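Local coordinates for protein fructokinase (Xylella fastidiosa Temecula1, PDB 3LJS) that is a PfkB-family (ribokinase-like) carbohydrate kinase that probably phosphorylates fructose with ATP, at residues K4-F10 against F127-F133; A43-A47 against F72-V77; V56-G60 against A113-F117; L188-D192 against Q221-Q225. One frame throughout, in Å; residues are numbered along the deposited sequence.

Contact 1: K4-F10 against F127-F133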
loop_
_atom_site.group_PDB
_atom_site.type_symbol
_atom_site.label_atom_id
_atom_site.label_comp_id
_atom_site.label_asym_id
_atom_site.label_seq_id
_atom_site.Cartn_x
_atom_site.Cartn_y
_atom_site.Cartn_z
ATOM N N LYS B 4 1.062 3.749 39.019
ATOM C CA LYS B 4 0.793 2.586 38.170
ATOM C C LYS B 4 -0.653 2.758 37.719
ATOM O O LYS B 4 -1.558 2.089 38.210
ATOM C CB LYS B 4 0.975 1.298 39.001
ATOM C CG LYS B 4 1.141 -0.009 38.209
ATOM C CD LYS B 4 1.535 -1.215 39.088
ATOM C CE LYS B 4 1.584 -2.513 38.274
ATOM N NZ LYS B 4 2.520 -2.488 37.104
ATOM N N LYS B 5 -0.866 3.684 36.791
ATOM C CA LYS B 5 -2.210 3.971 36.288
ATOM C C LYS B 5 -2.214 4.044 34.767
ATOM O O LYS B 5 -3.229 4.368 34.156
ATOM C CB LYS B 5 -2.702 5.318 36.840
ATOM C CG LYS B 5 -2.623 5.477 38.359
ATOM C CD LYS B 5 -3.625 4.573 39.073
ATOM C CE LYS B 5 -4.922 5.314 39.401
ATOM N NZ LYS B 5 -5.894 4.446 40.131
ATOM N N THR B 6 -1.078 3.744 34.153
ATOM C CA THR B 6 -0.952 3.825 32.702
ATOM C C THR B 6 -1.628 2.671 31.983
ATOM O O THR B 6 -1.537 1.521 32.410
ATOM C CB THR B 6 0.534 3.882 32.281
ATOM O OG1 THR B 6 1.174 4.977 32.943
ATOM C CG2 THR B 6 0.664 4.064 30.764
ATOM N N ILE B 7 -2.336 3.002 30.910
ATOM C CA ILE B 7 -3.002 2.007 30.089
ATOM C C ILE B 7 -2.063 1.775 28.917
ATOM O O ILE B 7 -1.717 2.699 28.184
ATOM C CB ILE B 7 -4.360 2.512 29.584
ATOM C CG1 ILE B 7 -5.290 2.707 30.783
ATOM C CG2 ILE B 7 -4.963 1.512 28.583
ATOM C CD1 ILE B 7 -6.592 3.380 30.452
ATOM N N LEU B 8 -1.632 0.536 28.770
ATOM C CA LEU B 8 -0.711 0.168 27.717
ATOM C C LEU B 8 -1.472 -0.526 26.592
ATOM O O LEU B 8 -2.031 -1.603 26.780
ATOM C CB LEU B 8 0.367 -0.722 28.342
ATOM C CG LEU B 8 1.315 -1.630 27.579
ATOM C CD1 LEU B 8 1.512 -1.150 26.173
ATOM C CD2 LEU B 8 2.631 -1.700 28.358
ATOM N N CYS B 9 -1.525 0.126 25.435
ATOM C CA CYS B 9 -2.221 -0.422 24.270
ATOM C C CYS B 9 -1.180 -0.986 23.324
ATOM O O CYS B 9 -0.318 -0.261 22.837
ATOM C CB CYS B 9 -3.027 0.673 23.571
ATOM S SG CYS B 9 -4.394 1.310 24.571
ATOM N N PHE B 10 -1.270 -2.281 23.051
ATOM C CA PHE B 10 -0.287 -2.929 22.199
ATOM C C PHE B 10 -0.800 -3.477 20.876
ATOM O O PHE B 10 -1.899 -4.015 20.795
ATOM C CB PHE B 10 0.374 -4.076 22.970
ATOM C CG PHE B 10 1.293 -4.911 22.128
ATOM C CD1 PHE B 10 2.593 -4.489 21.871
ATOM C CD2 PHE B 10 0.843 -6.092 21.544
ATOM C CE1 PHE B 10 3.432 -5.235 21.040
ATOM C CE2 PHE B 10 1.673 -6.843 20.712
ATOM C CZ PHE B 10 2.967 -6.411 20.461
ATOM N N PHE B 127 5.778 -1.798 31.577
ATOM C CA PHE B 127 5.046 -2.726 32.431
ATOM C C PHE B 127 5.056 -2.314 33.904
ATOM O O PHE B 127 4.099 -2.573 34.629
ATOM C CB PHE B 127 5.612 -4.139 32.262
ATOM C CG PHE B 127 5.348 -4.733 30.904
ATOM C CD1 PHE B 127 4.117 -5.320 30.616
ATOM C CD2 PHE B 127 6.308 -4.661 29.896
ATOM C CE1 PHE B 127 3.839 -5.828 29.342
ATOM C CE2 PHE B 127 6.040 -5.165 28.614
ATOM C CZ PHE B 127 4.801 -5.750 28.339
ATOM N N SER B 128 6.128 -1.664 34.346
ATOM C CA SER B 128 6.200 -1.223 35.738
ATOM C C SER B 128 5.081 -0.237 36.049
ATOM O O SER B 128 4.400 -0.366 37.065
ATOM C CB SER B 128 7.547 -0.555 36.031
ATOM O OG SER B 128 8.600 -1.496 35.973
ATOM N N ASP B 129 4.890 0.737 35.164
ATOM C CA ASP B 129 3.865 1.762 35.352
ATOM C C ASP B 129 2.479 1.385 34.831
ATOM O O ASP B 129 1.523 2.129 35.035
ATOM C CB ASP B 129 4.290 3.071 34.673
ATOM C CG ASP B 129 5.682 3.524 35.086
ATOM O OD1 ASP B 129 5.988 3.502 36.300
ATOM O OD2 ASP B 129 6.468 3.913 34.193
ATOM N N ALA B 130 2.361 0.238 34.169
ATOM C CA ALA B 130 1.072 -0.166 33.615
ATOM C C ALA B 130 0.086 -0.797 34.591
ATOM O O ALA B 130 0.435 -1.662 35.394
ATOM C CB ALA B 130 1.287 -1.109 32.438
ATOM N N LEU B 131 -1.160 -0.353 34.505
ATOM C CA LEU B 131 -2.225 -0.900 35.327
ATOM C C LEU B 131 -3.086 -1.776 34.413
ATOM O O LEU B 131 -3.772 -2.691 34.874
ATOM C CB LEU B 131 -3.078 0.222 35.928
ATOM C CG LEU B 131 -4.338 -0.210 36.693
ATOM C CD1 LEU B 131 -3.978 -1.217 37.778
ATOM C CD2 LEU B 131 -5.007 1.017 37.298
ATOM N N ILE B 132 -3.028 -1.489 33.113
ATOM C CA ILE B 132 -3.793 -2.232 32.104
ATOM C C ILE B 132 -2.958 -2.460 30.841
ATOM O O ILE B 132 -2.187 -1.591 30.434
ATOM C CB ILE B 132 -5.074 -1.456 31.698
ATOM C CG1 ILE B 132 -5.932 -1.190 32.939
ATOM C CG2 ILE B 132 -5.883 -2.260 30.666
ATOM C CD1 ILE B 132 -7.185 -0.380 32.656
ATOM N N PHE B 133 -3.105 -3.642 30.241
ATOM C CA PHE B 133 -2.416 -3.994 28.995
ATOM C C PHE B 133 -3.545 -4.413 28.054
ATOM O O PHE B 133 -4.248 -5.391 28.317
ATOM C CB PHE B 133 -1.462 -5.176 29.212
ATOM C CG PHE B 133 -0.735 -5.628 27.960
ATOM C CD1 PHE B 133 0.504 -5.094 27.624
ATOM C CD2 PHE B 133 -1.285 -6.610 27.132
ATOM C CE1 PHE B 133 1.194 -5.527 26.487
ATOM C CE2 PHE B 133 -0.605 -7.056 25.987
ATOM C CZ PHE B 133 0.637 -6.514 25.666
#
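Lys-4 stretches its side chain in t rotamers as far as chi3 and turns only at chi4 (p), which carries NZ over the end of helix 124-129. There NZ donates hydrogen bonds to Ser-128 O and Ala-130 O, both at 2.8 Å, and another to Ala-159 O. Beyond it the chains run parallel: Thr-6 N bonds Asp-129 O (3.2 Å) and Leu-8 N bonds Ile-132 O (2.8 Å). A beta bulge, with Leu-131 as the extra residue, shifts the register by one; Thr-6 O takes Leu-131 N (2.8 Å) and, weakly, Ile-132 N (3.4 Å). Ile-7 and Ile-132, both m,t, meet on one face of the sheet (Ile-7 CG1 to Ile-132 CD1, 4.1 Å), packed against helix 262-275. Leu-8, with chi1 t, points to the other face, where its CG lies 3.6 Å from Phe-133 CD1. Phe-10 and Phe-133 also take chi1 t, their rings nearly parallel (19°) but slid apart. The chemistry thus divides by position: an ammonium gathers carbonyls at the partly exposed end, while apolar side chains fill both faces.

Contact 2: A43-A47 against F72-V77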
loop_
_atom_site.group_PDB
_atom_site.type_symbol
_atom_site.label_atom_id
_atom_site.label_comp_id
_atom_site.label_asym_id
_atom_site.label_seq_id
_atom_site.Cartn_x
_atom_site.Cartn_y
_atom_site.Cartn_z
ATOM N N ALA B 43 -6.063 3.821 22.386
ATOM C CA ALA B 43 -5.099 4.716 23.011
ATOM C C ALA B 43 -5.505 6.181 22.876
ATOM O O ALA B 43 -5.455 6.945 23.850
ATOM C CB ALA B 43 -3.708 4.499 22.400
ATOM N N VAL B 44 -5.910 6.574 21.671
ATOM C CA VAL B 44 -6.304 7.955 21.437
ATOM C C VAL B 44 -7.575 8.308 22.195
ATOM O O VAL B 44 -7.731 9.434 22.673
ATOM C CB VAL B 44 -6.498 8.236 19.930
ATOM C CG1 VAL B 44 -7.005 9.654 19.726
ATOM C CG2 VAL B 44 -5.172 8.051 19.198
ATOM N N ALA B 45 -8.489 7.349 22.311
ATOM C CA ALA B 45 -9.730 7.602 23.037
ATOM C C ALA B 45 -9.415 7.844 24.513
ATOM O O ALA B 45 -9.998 8.725 25.140
ATOM C CB ALA B 45 -10.681 6.414 22.890
ATOM N N VAL B 46 -8.496 7.054 25.063
ATOM C CA VAL B 46 -8.107 7.194 26.465
ATOM C C VAL B 46 -7.412 8.539 26.701
ATOM O O VAL B 46 -7.685 9.219 27.688
ATOM C CB VAL B 46 -7.142 6.056 26.909
ATOM C CG1 VAL B 46 -6.630 6.317 28.330
ATOM C CG2 VAL B 46 -7.855 4.712 26.858
ATOM N N ALA B 47 -6.521 8.918 25.790
ATOM C CA ALA B 47 -5.785 10.174 25.918
ATOM C C ALA B 47 -6.711 11.389 25.851
ATOM O O ALA B 47 -6.501 12.381 26.542
ATOM C CB ALA B 47 -4.730 10.269 24.828
ATOM N N PHE B 72 -0.038 10.458 17.490
ATOM C CA PHE B 72 -0.040 9.979 18.872
ATOM C C PHE B 72 0.439 11.085 19.812
ATOM O O PHE B 72 -0.172 11.337 20.853
ATOM C CB PHE B 72 0.874 8.755 19.032
ATOM C CG PHE B 72 0.255 7.455 18.575
ATOM C CD1 PHE B 72 -1.027 7.091 18.990
ATOM C CD2 PHE B 72 0.972 6.575 17.764
ATOM C CE1 PHE B 72 -1.591 5.858 18.602
ATOM C CE2 PHE B 72 0.422 5.343 17.369
ATOM C CZ PHE B 72 -0.861 4.986 17.790
ATOM N N ALA B 73 1.536 11.738 19.443
ATOM C CA ALA B 73 2.091 12.813 20.257
ATOM C C ALA B 73 1.081 13.946 20.449
ATOM O O ALA B 73 0.882 14.421 21.567
ATOM C CB ALA B 73 3.369 13.349 19.612
ATOM N N GLU B 74 0.440 14.367 19.363
ATOM C CA GLU B 74 -0.544 15.448 19.424
ATOM C C GLU B 74 -1.751 15.093 20.289
ATOM O O GLU B 74 -2.379 15.975 20.879
ATOM C CB GLU B 74 -1.036 15.805 18.016
ATOM C CG GLU B 74 0.078 16.004 17.001
ATOM C CD GLU B 74 -0.440 16.330 15.606
ATOM O OE1 GLU B 74 -1.453 15.728 15.179
ATOM O OE2 GLU B 74 0.181 17.183 14.933
ATOM N N ALA B 75 -2.081 13.806 20.366
ATOM C CA ALA B 75 -3.232 13.373 21.152
ATOM C C ALA B 75 -2.916 13.209 22.630
ATOM O O ALA B 75 -3.818 13.054 23.452
ATOM C CB ALA B 75 -3.787 12.070 20.596
ATOM N N GLY B 76 -1.638 13.236 22.972
ATOM C CA GLY B 76 -1.266 13.072 24.363
ATOM C C GLY B 76 -0.921 11.637 24.716
ATOM O O GLY B 76 -0.798 11.295 25.891
ATOM N N VAL B 77 -0.777 10.785 23.704
ATOM C CA VAL B 77 -0.411 9.387 23.930
ATOM C C VAL B 77 1.106 9.331 24.098
ATOM O O VAL B 77 1.840 9.884 23.280
ATOM C CB VAL B 77 -0.809 8.493 22.721
ATOM C CG1 VAL B 77 -0.273 7.065 22.910
ATOM C CG2 VAL B 77 -2.328 8.470 22.567
#
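Small residues on one helix make room for the end of another. Ala-43, Val-44 and Ala-47 lie along one side of helix 38-49, with the two alanines, a turn apart, leaving a shallow hollow. Val-77 fills it: its CG2 lies 3.8 Å from Ala-47 CB, 4.2 Å from Ala-43 CB and 3.7 Å from Ala-43 O. Val-44 is the bump in the other direction. Its CG1 meets Ala-75 CB at 4.1 Å and its CG2 approaches Phe-72 CE1 at 4.2 Å, so the valine covers the last turn of helix 63-75. Closest of all is Ala-47 CB, which reaches Ala-75 O at 3.2 Å. The close approach depends on how that helix ends. Gly-76 has positive phi (95°) in a Schellman motif, with Val-77 N bonded to Phe-72 O (3.0 Å) and Gly-76 N to Ala-73 O (3.1 Å); a CB at Gly-76 would jam against the preceding carbonyl oxygen. The turn brings Val-77 back to face helix 38-49. Both helices lie against strand 53-60, which joins them in the chain: Ala-43 and Ala-47 rest on Val-53, Val-77 touches Phe-55, and Phe-72 stacks on the Phe-55 ring.

Contact 3: V56-G60 against A113-F117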
loop_
_atom_site.group_PDB
_atom_site.type_symbol
_atom_site.label_atom_id
_atom_site.label_comp_id
_atom_site.label_asym_id
_atom_site.label_seq_id
_atom_site.Cartn_x
_atom_site.Cartn_y
_atom_site.Cartn_z
ATOM N N VAL B 56 2.225 0.863 22.493
ATOM C CA VAL B 56 3.421 0.056 22.298
ATOM C C VAL B 56 3.271 -0.751 21.013
ATOM O O VAL B 56 2.329 -1.526 20.848
ATOM C CB VAL B 56 3.649 -0.895 23.495
ATOM C CG1 VAL B 56 4.822 -1.839 23.213
ATOM C CG2 VAL B 56 3.941 -0.067 24.748
ATOM N N GLY B 57 4.204 -0.544 20.095
ATOM C CA GLY B 57 4.158 -1.237 18.826
ATOM C C GLY B 57 5.222 -0.687 17.902
ATOM O O GLY B 57 5.968 0.230 18.267
HETATM N N MSE B 58 5.281 -1.235 16.694
HETATM C CA MSE B 58 6.278 -0.811 15.730
HETATM C C MSE B 58 5.663 -0.048 14.568
HETATM O O MSE B 58 4.661 -0.474 13.998
HETATM C CB MSE B 58 7.037 -2.038 15.216
HETATM C CG MSE B 58 8.194 -1.721 14.288
HETATM SE SE MSE B 58 9.313 -3.285 14.043
HETATM C CE MSE B 58 10.669 -2.866 15.362
ATOM N N LEU B 59 6.267 1.090 14.240
ATOM C CA LEU B 59 5.825 1.933 13.134
ATOM C C LEU B 59 6.927 1.933 12.076
ATOM O O LEU B 59 8.109 1.842 12.406
ATOM C CB LEU B 59 5.598 3.372 13.606
ATOM C CG LEU B 59 4.627 3.609 14.763
ATOM C CD1 LEU B 59 4.446 5.106 14.986
ATOM C CD2 LEU B 59 3.300 2.957 14.453
ATOM N N GLY B 60 6.546 2.039 10.809
ATOM C CA GLY B 60 7.547 2.057 9.760
ATOM C C GLY B 60 8.311 3.369 9.761
ATOM O O GLY B 60 7.863 4.359 10.350
ATOM N N ALA B 113 5.188 -3.124 8.947
ATOM C CA ALA B 113 6.016 -2.749 10.079
ATOM C C ALA B 113 5.533 -3.260 11.435
ATOM O O ALA B 113 6.328 -3.785 12.219
ATOM C CB ALA B 113 6.163 -1.234 10.124
ATOM N N ASP B 114 4.239 -3.118 11.713
ATOM C CA ASP B 114 3.706 -3.533 13.013
ATOM C C ASP B 114 3.894 -5.019 13.320
ATOM O O ASP B 114 3.931 -5.419 14.487
ATOM C CB ASP B 114 2.220 -3.153 13.143
ATOM C CG ASP B 114 1.304 -4.081 12.372
ATOM O OD1 ASP B 114 1.071 -3.850 11.161
ATOM O OD2 ASP B 114 0.810 -5.053 12.981
ATOM N N LEU B 115 4.022 -5.830 12.274
ATOM C CA LEU B 115 4.212 -7.274 12.430
ATOM C C LEU B 115 5.624 -7.655 12.883
ATOM O O LEU B 115 5.866 -8.796 13.270
ATOM C CB LEU B 115 3.939 -7.990 11.103
ATOM C CG LEU B 115 2.573 -8.575 10.732
ATOM C CD1 LEU B 115 1.587 -8.448 11.865
ATOM C CD2 LEU B 115 2.075 -7.888 9.483
ATOM N N LEU B 116 6.549 -6.702 12.835
ATOM C CA LEU B 116 7.939 -6.976 13.191
ATOM C C LEU B 116 8.343 -6.668 14.629
ATOM O O LEU B 116 9.516 -6.783 14.986
ATOM C CB LEU B 116 8.865 -6.239 12.217
ATOM C CG LEU B 116 9.321 -6.958 10.935
ATOM C CD1 LEU B 116 8.384 -8.077 10.549
ATOM C CD2 LEU B 116 9.441 -5.933 9.820
ATOM N N PHE B 117 7.380 -6.275 15.455
ATOM C CA PHE B 117 7.676 -5.992 16.856
ATOM C C PHE B 117 8.048 -7.333 17.495
ATOM O O PHE B 117 7.366 -8.332 17.286
ATOM C CB PHE B 117 6.438 -5.417 17.555
ATOM C CG PHE B 117 6.711 -4.872 18.932
ATOM C CD1 PHE B 117 6.831 -3.500 19.141
ATOM C CD2 PHE B 117 6.844 -5.729 20.024
ATOM C CE1 PHE B 117 7.076 -2.985 20.419
ATOM C CE2 PHE B 117 7.091 -5.226 21.306
ATOM C CZ PHE B 117 7.206 -3.851 21.502
HETATM O O HOH W 1 3.593 -3.502 16.437
#
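Met-58, present as selenomethionine, is the most heavily covered residue, losing 110 Å² to the loop 113-117. Its side chain leaves the strand with chi1 and chi2 both t and lies along the turn: CG is 3.5 Å from Ala-113 O and SE is 3.5 Å from Leu-116 CB. Its backbone takes part too, since Met-58 O receives a CA-H...O contact from Asp-114 CA (3.4 Å), and a water joins Met-58 N to Asp-114 O at 2.8 Å from each. Phe-117, with 81 Å² covered, sets its ring beside the corner at Gly-57, with CD1 3.5 Å from Gly-57 C and CZ 3.6 Å from Val-56 CG1. In the fold, this docks the loop leading from strand 103-108 to helix 124-129 onto strand 53-60 of the large, Rossmann-like sheet; Phe-117 continues into edge-to-face pairs with Phe-10 and Phe-122. Ala-113, covered by 54 Å², turns CB toward Gly-60, whose N is 3.4 Å away. The neighbouring Asp-114 carboxylate points elsewhere, forming a salt bridge with Arg-109.

Contact 4: L188-D192 against Q221-Q225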
loop_
_atom_site.group_PDB
_atom_site.type_symbol
_atom_site.label_atom_id
_atom_site.label_comp_id
_atom_site.label_asym_id
_atom_site.label_seq_id
_atom_site.Cartn_x
_atom_site.Cartn_y
_atom_site.Cartn_z
ATOM N N LEU B 188 -7.547 -15.553 24.663
ATOM C CA LEU B 188 -8.706 -15.495 25.547
ATOM C C LEU B 188 -8.429 -16.068 26.932
ATOM O O LEU B 188 -8.972 -15.585 27.926
ATOM C CB LEU B 188 -9.885 -16.240 24.912
ATOM C CG LEU B 188 -10.533 -15.529 23.719
ATOM C CD1 LEU B 188 -11.471 -16.483 22.975
ATOM C CD2 LEU B 188 -11.294 -14.309 24.229
ATOM N N SER B 189 -7.587 -17.095 27.001
ATOM C CA SER B 189 -7.267 -17.717 28.284
ATOM C C SER B 189 -6.318 -16.864 29.124
ATOM O O SER B 189 -6.191 -17.075 30.327
ATOM C CB SER B 189 -6.625 -19.090 28.066
ATOM O OG SER B 189 -5.314 -18.945 27.545
ATOM N N LEU B 190 -5.657 -15.904 28.488
ATOM C CA LEU B 190 -4.698 -15.049 29.182
ATOM C C LEU B 190 -5.238 -13.687 29.605
ATOM O O LEU B 190 -4.528 -12.906 30.240
ATOM C CB LEU B 190 -3.470 -14.829 28.295
ATOM C CG LEU B 190 -2.610 -16.058 27.992
ATOM C CD1 LEU B 190 -1.588 -15.713 26.910
ATOM C CD2 LEU B 190 -1.913 -16.525 29.275
ATOM N N ALA B 191 -6.490 -13.406 29.268
ATOM C CA ALA B 191 -7.076 -12.108 29.584
ATOM C C ALA B 191 -8.018 -12.080 30.781
ATOM O O ALA B 191 -8.753 -13.025 31.024
ATOM C CB ALA B 191 -7.802 -11.561 28.348
ATOM N N ASP B 192 -7.976 -10.975 31.522
ATOM C CA ASP B 192 -8.842 -10.765 32.682
ATOM C C ASP B 192 -10.179 -10.219 32.182
ATOM O O ASP B 192 -11.239 -10.547 32.714
ATOM C CB ASP B 192 -8.224 -9.730 33.624
ATOM C CG ASP B 192 -6.891 -10.175 34.182
ATOM O OD1 ASP B 192 -6.883 -11.032 35.088
ATOM O OD2 ASP B 192 -5.853 -9.672 33.708
ATOM N N GLN B 221 -12.456 -20.875 32.599
ATOM C CA GLN B 221 -11.404 -21.855 32.886
ATOM C C GLN B 221 -10.046 -21.161 32.891
ATOM O O GLN B 221 -9.067 -21.696 33.415
ATOM C CB GLN B 221 -11.388 -22.966 31.832
ATOM C CG GLN B 221 -12.659 -23.788 31.777
ATOM C CD GLN B 221 -12.970 -24.444 33.108
ATOM O OE1 GLN B 221 -12.222 -25.300 33.585
ATOM N NE2 GLN B 221 -14.074 -24.036 33.722
ATOM N N GLY B 222 -9.992 -19.975 32.293
ATOM C CA GLY B 222 -8.749 -19.228 32.245
ATOM C C GLY B 222 -8.701 -18.089 33.249
ATOM O O GLY B 222 -9.152 -18.229 34.389
ATOM N N ARG B 223 -8.162 -16.954 32.814
ATOM C CA ARG B 223 -8.029 -15.768 33.658
ATOM C C ARG B 223 -9.262 -14.848 33.652
ATOM O O ARG B 223 -9.446 -14.053 34.570
ATOM C CB ARG B 223 -6.827 -14.931 33.196
ATOM C CG ARG B 223 -5.470 -15.631 33.194
ATOM C CD ARG B 223 -4.747 -15.413 34.515
ATOM N NE ARG B 223 -4.817 -14.016 34.934
ATOM C CZ ARG B 223 -4.626 -13.604 36.183
ATOM N NH1 ARG B 223 -4.344 -14.482 37.138
ATOM N NH2 ARG B 223 -4.754 -12.320 36.487
ATOM N N ALA B 224 -10.094 -14.952 32.617
ATOM C CA ALA B 224 -11.266 -14.090 32.459
ATOM C C ALA B 224 -12.179 -13.908 33.673
ATOM O O ALA B 224 -12.637 -14.874 34.274
ATOM C CB ALA B 224 -12.096 -14.567 31.266
ATOM N N GLN B 225 -12.460 -12.653 34.005
ATOM C CA GLN B 225 -13.338 -12.332 35.128
ATOM C C GLN B 225 -14.527 -11.510 34.636
ATOM O O GLN B 225 -15.568 -11.449 35.289
ATOM C CB GLN B 225 -12.570 -11.544 36.197
ATOM C CG GLN B 225 -11.486 -12.337 36.929
ATOM C CD GLN B 225 -12.046 -13.461 37.794
ATOM O OE1 GLN B 225 -13.200 -13.415 38.231
ATOM N NE2 GLN B 225 -11.222 -14.467 38.062
HETATM O O HOH W 2 -9.780 -16.742 30.309
HETATM O O HOH W 3 -4.552 -12.233 33.049
HETATM O O HOH W 4 -3.983 -9.477 35.305
#
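Leaving the end of helix 181-189, the chain runs beside the loop 221-225 in nearly the same direction, 23° apart between Ser-189 to Asp-192 and Gly-222 to Gln-225. Two backbone hydrogen bonds join them: Arg-223 N to Ser-189 O (3.2 Å) and, straighter and shorter, Gln-225 N to Asp-192 O (2.8 Å). Between these, a water links Leu-188 O (2.8 Å) to Ala-224 N (2.9 Å). Gly-222 leaves space for Ser-189 O, which a CB there would strike. Among the side chains, Arg-223 forms a salt bridge from NH2 to Asp-192 OD1 (2.9 Å). A second water accepts from Arg-223 NE (2.6 Å) and lies 2.9 Å from both Leu-190 O and Asp-192 OD2; Asp-192 OD2 also accepts from Val-163 N. The segments lead into the adjacent parallel strands 193-197 and 226-230 of a beta-alpha-beta crossover, linked through helices 198-207 and 212-220. Ala-191 packs on strand 162-166 and helix 143-158, Ala-224 on helix 212-220, and Gln-225 on helix 281-286.

In the fold
Contacts 1, 3 and 4 follow the large sheet, where strands 53-60, 6-10, 130-136, 162-166, 193-197 and 226-230 lie in that order. Contact 1 joins strands 6-10 and 130-136, and contacts 2 and 3 are nested in the chain loop it closes. It touches both: Ile-7 meets Val-46 of contact 2, while Phe-10 meets Phe-117 of contact 3. Contacts 2 and 3 alternate along the chain, their centres about 18 Å apart. Contact 4 follows contact 1 in series and lies about 28 Å from contact 2, centre to centre, across the chain's centre. It leads into strand 193-197, which carries Lys-195, an ATP-binding residue whose ligand is absent from this chain; one sheet thus spans from contact 3 to that strand.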